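PDB 1SS4: glyoxalase family protein from Bacillus cereus, which is of unknown function but belongs to the metal-binding glyoxalase (vicinal oxygen chelate) superfamily and may act as a methylmalonyl-CoA epimerase. Local coordinates for the interface of chains A and B. Numbering follows the deposited sequence. Chains: chain A/B, Glyoxalase family protein.

Three patches of one two-fold symmetric interface are described. The C-alpha centres of contact 1 and contact 2 lie about 18 Å apart, those of contact 2 and contact 3 about 18 Å, and those of contact 1 and contact 3 about 27 Å, which places contact 2 between the others. Strand 95-103 enters all three, and strand 9-18 links contact 1 with contact 2 through antiparallel bridges to strand 95-103 of the other chain. Contact 3 adds the loop preceding strand 95-103. This pairing of strands across the chains is consistent with a stable dimer, although the structure alone does not prove one in solution.

Contact 1: the interface of chains A and B. Residues chain A 4, 7, 9; chain B 31-33, 103, 108-109, 112.
The N-terminal segment of chain A, where it runs into strand 9-18, lays A:Met4 and A:Asn7 against helix 106-115 and the end of helix 22-32 of chain B. A polar link comes from the amide of A:Asn7, whose ND2 donates to the carboxylate OE1 of B:Glu108 at 2.7 Å. This bond is nearly straight (166° at H), and the acceptor lies in the amide plane and offers its anti lone pair. B:Arg112 orients that carboxylate side-on: its NE reaches OE2 of B:Glu108 at 2.7 Å, and its NH2 uses the syn lone pair of OE1, which is thus shared by two donors. The other end of the guanidinium is held by B:Glu31, whose backbone O accepts from B:Arg112 NH1 at 2.9 Å, while OE1 is met from above its carboxylate plane. A:Met4, a selenomethionine, bends at its last torsion (chi3 -91°), which turns its methyl CE towards CA of B:Gly33 at 3.6 Å. Its selenium lies 3.9 Å from CE of B:Met109. Further along, A:Leu9 bridges B:Val103 in antiparallel fashion; its two methyls diverge, CD1 meeting CG1 of B:Val103 at 3.9 Å and CD2 meeting CA of B:Gly33 at 3.8 Å.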
# COMPACT_ATOMS: atom_id res chain seq x y z
N MSE A 4 0.19 15.52 -17.66
CA MSE A 4 0.31 14.52 -18.72
C MSE A 4 -0.53 14.91 -19.92
O MSE A 4 -1.75 15.09 -19.80
CB MSE A 4 -0.11 13.16 -18.19
CG MSE A 4 0.55 12.82 -16.88
SE MSE A 4 0.28 10.98 -16.44
CE MSE A 4 -1.38 11.16 -15.41
N ASN A 7 -3.48 12.19 -20.55
CA ASN A 7 -4.04 11.47 -19.42
C ASN A 7 -4.17 12.30 -18.16
O ASN A 7 -3.74 13.45 -18.11
CB ASN A 7 -3.22 10.21 -19.12
CG ASN A 7 -4.09 8.99 -18.91
OD1 ASN A 7 -5.14 9.06 -18.26
ND2 ASN A 7 -3.67 7.86 -19.46
N LEU A 9 -4.38 11.63 -13.63
CA LEU A 9 -4.42 10.72 -12.50
C LEU A 9 -5.50 11.26 -11.58
O LEU A 9 -5.28 12.28 -10.90
CB LEU A 9 -3.07 10.67 -11.77
CG LEU A 9 -2.97 9.71 -10.59
CD1 LEU A 9 -3.31 8.29 -11.03
CD2 LEU A 9 -1.57 9.77 -10.00
N GLU B 31 5.40 8.79 -14.22
CA GLU B 31 4.71 8.43 -15.47
C GLU B 31 3.24 8.17 -15.17
O GLU B 31 2.37 8.42 -16.01
CB GLU B 31 5.28 7.17 -16.13
CG GLU B 31 6.57 7.39 -16.90
CD GLU B 31 6.45 8.48 -17.96
OE1 GLU B 31 5.63 8.35 -18.90
OE2 GLU B 31 7.19 9.48 -17.85
N ILE B 32 2.97 7.68 -13.96
CA ILE B 32 1.60 7.39 -13.55
C ILE B 32 0.83 8.68 -13.28
O ILE B 32 -0.40 8.73 -13.41
CB ILE B 32 1.57 6.49 -12.30
CG1 ILE B 32 2.18 5.12 -12.64
CG2 ILE B 32 0.13 6.30 -11.81
CD1 ILE B 32 2.20 4.13 -11.48
N GLY B 33 1.55 9.74 -12.92
CA GLY B 33 0.88 10.99 -12.66
C GLY B 33 1.18 11.62 -11.32
O GLY B 33 0.71 12.73 -11.06
N VAL B 103 -7.19 6.33 -13.60
CA VAL B 103 -6.70 7.27 -14.58
C VAL B 103 -7.79 7.57 -15.61
O VAL B 103 -8.75 6.80 -15.77
CB VAL B 103 -5.44 6.72 -15.29
CG1 VAL B 103 -4.33 6.46 -14.26
CG2 VAL B 103 -5.77 5.45 -16.04
N GLU B 108 -4.10 4.51 -22.88
CA GLU B 108 -2.91 5.33 -23.06
C GLU B 108 -1.92 5.06 -21.93
O GLU B 108 -0.72 5.01 -22.15
CB GLU B 108 -3.30 6.81 -23.10
CG GLU B 108 -2.19 7.81 -23.48
CD GLU B 108 -1.23 8.17 -22.34
OE1 GLU B 108 -1.58 8.02 -21.14
OE2 GLU B 108 -0.12 8.64 -22.67
N MSE B 109 -2.43 4.89 -20.71
CA MSE B 109 -1.52 4.62 -19.59
C MSE B 109 -0.83 3.25 -19.76
O MSE B 109 0.37 3.12 -19.51
CB MSE B 109 -2.26 4.67 -18.25
CG MSE B 109 -1.34 4.47 -17.05
SE MSE B 109 0.08 5.82 -16.91
CE MSE B 109 -0.96 7.30 -16.18
N ARG B 112 1.80 3.53 -22.60
CA ARG B 112 2.98 4.30 -22.20
C ARG B 112 3.86 3.54 -21.21
O ARG B 112 5.10 3.47 -21.36
CB ARG B 112 2.54 5.65 -21.61
CG ARG B 112 3.67 6.60 -21.29
CD ARG B 112 3.26 8.04 -21.57
NE ARG B 112 1.95 8.34 -21.02
CZ ARG B 112 1.71 8.56 -19.73
NH1 ARG B 112 2.72 8.51 -18.86
NH2 ARG B 112 0.48 8.83 -19.31

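Contact 2: the interface of chains A and B. Residues chain A 12, 15, 70-72, 99; chain B 12, 15, 70-71, 99.
Flat groups play no part where A:Met12 and B:Met12 meet: no ring or guanidinium face packs across, and aliphatic chains make the contact. Both selenomethionines have CG anti to the backbone N and run out extended until a final bend at chi3. They cross at about a right angle, methyl to methyl, with A:Met12 CE 3.8 Å from B:Met12 CE. Each is flanked at its root by the serine of the opposite chain; A:Met12 CB lies 3.6 Å from B:Ser70 CB, and the two-fold related pair, A:Ser70 CB and B:Met12 CB, repeats this. Farther out, B:Met12 SE touches CG1 of A:Ile72 at 3.9 Å. The valines pack next to the selenomethionines, less evenly. With CG2 anti to the carbonyl carbon (chi1 175°), B:Val15 brings it 3.5 Å from A:Val99 CG1, alongside; with CG2 anti to the backbone N (chi1 52°), A:Val15 keeps it 4.0 Å from B:Val99 CG1. Water links the polar groups: one molecule joins A:Ser70 OG, at 2.8 Å, to B:Ser70 OG, another A:Ser70 OG to B:Met12 N. In the fold, strands 9-18 and 95-103 bridge antiparallel across the chains, beside the starts of strand 71-77 of chain A and 71-79 of chain B.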
# COMPACT_ATOMS: atom_id res chain seq x y z
N MSE A 12 -5.62 7.79 -6.04
CA MSE A 12 -5.10 6.48 -5.71
C MSE A 12 -6.31 5.88 -5.00
O MSE A 12 -6.61 6.26 -3.88
CB MSE A 12 -3.91 6.57 -4.75
CG MSE A 12 -3.39 5.21 -4.38
SE MSE A 12 -1.79 5.38 -3.31
CE MSE A 12 -2.65 5.53 -1.58
N VAL A 15 -5.16 0.64 -1.49
CA VAL A 15 -4.01 -0.25 -1.43
C VAL A 15 -4.70 -1.52 -0.97
O VAL A 15 -5.61 -1.46 -0.14
CB VAL A 15 -2.97 0.18 -0.38
CG1 VAL A 15 -3.65 0.40 0.96
CG2 VAL A 15 -1.90 -0.89 -0.25
N SER A 70 -9.27 7.79 1.46
CA SER A 70 -8.42 6.63 1.34
C SER A 70 -9.12 5.33 1.60
O SER A 70 -10.05 5.26 2.41
CB SER A 70 -7.25 6.78 2.30
OG SER A 70 -6.70 8.08 2.20
N ARG A 71 -8.65 4.28 0.94
CA ARG A 71 -9.26 2.98 1.11
C ARG A 71 -8.26 1.85 1.18
O ARG A 71 -7.19 1.90 0.57
CB ARG A 71 -10.24 2.71 -0.04
CG ARG A 71 -11.50 3.56 -0.02
CD ARG A 71 -12.28 3.44 -1.35
NE ARG A 71 -13.60 4.04 -1.20
CZ ARG A 71 -13.85 5.34 -1.21
NH1 ARG A 71 -12.86 6.21 -1.39
NH2 ARG A 71 -15.08 5.78 -1.01
N ILE A 72 -8.64 0.81 1.93
CA ILE A 72 -7.84 -0.40 2.06
C ILE A 72 -8.74 -1.54 1.60
O ILE A 72 -9.83 -1.76 2.15
CB ILE A 72 -7.41 -0.66 3.50
CG1 ILE A 72 -6.42 0.41 3.93
CG2 ILE A 72 -6.81 -2.07 3.63
CD1 ILE A 72 -6.25 0.51 5.46
N VAL A 99 1.49 0.83 5.47
CA VAL A 99 0.66 2.01 5.29
C VAL A 99 0.80 2.74 6.64
O VAL A 99 0.88 2.10 7.69
CB VAL A 99 -0.82 1.67 5.00
CG1 VAL A 99 -0.92 0.89 3.67
CG2 VAL A 99 -1.42 0.85 6.10
N MSE B 12 -4.91 8.55 6.17
CA MSE B 12 -3.96 7.52 5.76
C MSE B 12 -2.91 8.34 5.03
O MSE B 12 -3.10 8.73 3.87
CB MSE B 12 -4.62 6.51 4.81
CG MSE B 12 -3.74 5.33 4.40
SE MSE B 12 -4.79 3.95 3.47
CE MSE B 12 -4.17 4.30 1.65
N VAL B 15 1.63 5.12 1.73
CA VAL B 15 1.94 3.70 1.67
C VAL B 15 3.41 3.73 1.28
O VAL B 15 3.77 4.43 0.34
CB VAL B 15 1.13 2.95 0.56
CG1 VAL B 15 1.60 1.51 0.47
CG2 VAL B 15 -0.35 2.97 0.90
N SER B 70 -3.33 11.45 -1.59
CA SER B 70 -2.58 10.22 -1.44
C SER B 70 -1.10 10.32 -1.68
O SER B 70 -0.64 11.03 -2.57
CB SER B 70 -3.17 9.18 -2.38
OG SER B 70 -4.57 9.10 -2.17
N ARG B 71 -0.35 9.54 -0.91
CA ARG B 71 1.09 9.59 -1.06
C ARG B 71 1.75 8.24 -1.06
O ARG B 71 1.26 7.29 -0.44
CB ARG B 71 1.69 10.41 0.08
CG ARG B 71 1.42 11.90 -0.05
CD ARG B 71 1.88 12.66 1.21
NE ARG B 71 1.89 14.10 0.98
CZ ARG B 71 0.80 14.84 0.85
NH1 ARG B 71 -0.41 14.27 0.94
NH2 ARG B 71 0.90 16.15 0.62
N VAL B 99 -1.09 -1.11 -5.00
CA VAL B 99 -1.81 0.13 -4.87
C VAL B 99 -2.55 0.26 -6.22
O VAL B 99 -2.03 -0.13 -7.29
CB VAL B 99 -0.90 1.37 -4.63
CG1 VAL B 99 -0.36 1.33 -3.19
CG2 VAL B 99 0.24 1.42 -5.65
O HOH W 1 -4.96 7.56 0.12
O HOH W 2 -6.72 9.83 4.18

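Contact 3: the interface of chains A and B. Residues chain A 86, 89-90, 93-96; chain B 84, 86.
A chi1 of 49° sets CG of B:His86 between its backbone N and carbonyl carbon, and chi2 of -94° turns the imidazole so that it meets A:Leu94 with a face and A:Tyr96 with an edge. A:Leu94 O lies 3.2 Å above the ring plane, over the ring centre. The same carbonyl oxygen accepts from the backbone N of B:His86 at 2.9 Å, which fixes the residue at its root while the ring covers the acceptor. At the ring tip, NE2 donates to A:Tyr96 O at 2.7 Å; the bond is close to straight (170° at H), and the acceptor lies in the ring plane, so the imidazole rotation is defined. A:His86, which has nearly the same torsions, approaches the opposite side of the ring, almost parallel but shifted, so that the CD2 edges overlap (CD2 of A:His86 to CD2 of B:His86 3.6 Å). A:Ala89 packs its methyl CB at 3.6 Å from CE1 of B:His86. A further backbone bond, from A:Leu94 N to B:Ala84 O at 2.9 Å, pairs the extended segment of chain B with the stretch entering strand 95-103 of chain A. With its backbone N and NE2 both bonded across the interface and its ring lying over A:Leu94 O, B:His86 ties its own loop to the start of strand 95-103 of chain A and the residue before it, and the site probably stabilises this end of the deposited dimer.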
# COMPACT_ATOMS: atom_id res chain seq x y z
N HIS A 86 4.24 -12.69 2.62
CA HIS A 86 5.22 -11.69 3.02
C HIS A 86 4.58 -10.81 4.11
O HIS A 86 5.00 -9.69 4.36
CB HIS A 86 5.73 -10.83 1.85
CG HIS A 86 4.66 -10.32 0.93
ND1 HIS A 86 4.13 -11.09 -0.09
CD2 HIS A 86 4.01 -9.13 0.88
CE1 HIS A 86 3.21 -10.39 -0.73
NE2 HIS A 86 3.12 -9.20 -0.16
N ALA A 89 7.24 -9.96 6.58
CA ALA A 89 8.55 -9.68 5.99
C ALA A 89 9.30 -8.70 6.88
O ALA A 89 8.69 -7.90 7.60
CB ALA A 89 8.36 -9.05 4.59
N PRO A 90 10.64 -8.78 6.88
CA PRO A 90 11.36 -7.83 7.73
C PRO A 90 11.18 -6.39 7.23
O PRO A 90 10.81 -6.17 6.07
CB PRO A 90 12.81 -8.30 7.65
CG PRO A 90 12.87 -9.17 6.44
CD PRO A 90 11.52 -9.83 6.35
N ALA A 93 13.31 -5.04 3.79
CA ALA A 93 13.06 -5.95 2.68
C ALA A 93 12.50 -5.12 1.54
O ALA A 93 11.84 -4.11 1.75
CB ALA A 93 12.04 -7.04 3.06
N LEU A 94 12.77 -5.56 0.32
CA LEU A 94 12.28 -4.87 -0.86
C LEU A 94 10.80 -5.16 -1.11
O LEU A 94 10.35 -6.30 -0.93
CB LEU A 94 13.13 -5.27 -2.07
CG LEU A 94 14.60 -4.85 -1.98
CD1 LEU A 94 15.48 -5.82 -2.77
CD2 LEU A 94 14.77 -3.40 -2.47
N GLY A 95 10.06 -4.13 -1.52
CA GLY A 95 8.64 -4.29 -1.80
C GLY A 95 7.76 -3.46 -0.86
O GLY A 95 8.26 -2.68 -0.04
N TYR A 96 6.44 -3.60 -1.00
CA TYR A 96 5.50 -2.84 -0.16
C TYR A 96 5.88 -3.05 1.29
O TYR A 96 6.12 -4.18 1.72
CB TYR A 96 4.07 -3.31 -0.41
CG TYR A 96 3.52 -2.82 -1.73
CD1 TYR A 96 3.17 -1.47 -1.89
CD2 TYR A 96 3.37 -3.68 -2.82
CE1 TYR A 96 2.68 -1.00 -3.07
CE2 TYR A 96 2.87 -3.22 -4.03
CZ TYR A 96 2.53 -1.87 -4.14
OH TYR A 96 2.02 -1.37 -5.30
N ALA B 84 15.57 -9.38 2.26
CA ALA B 84 14.54 -10.15 1.56
C ALA B 84 13.89 -9.30 0.48
O ALA B 84 14.10 -8.09 0.43
CB ALA B 84 13.51 -10.66 2.52
N HIS B 86 10.06 -9.06 -1.84
CA HIS B 86 8.74 -9.58 -2.21
C HIS B 86 8.12 -8.70 -3.30
O HIS B 86 6.90 -8.72 -3.49
CB HIS B 86 7.80 -9.68 -0.98
CG HIS B 86 7.73 -8.43 -0.13
ND1 HIS B 86 8.52 -8.23 0.97
CD2 HIS B 86 6.91 -7.35 -0.21
CE1 HIS B 86 8.20 -7.08 1.55
NE2 HIS B 86 7.22 -6.53 0.86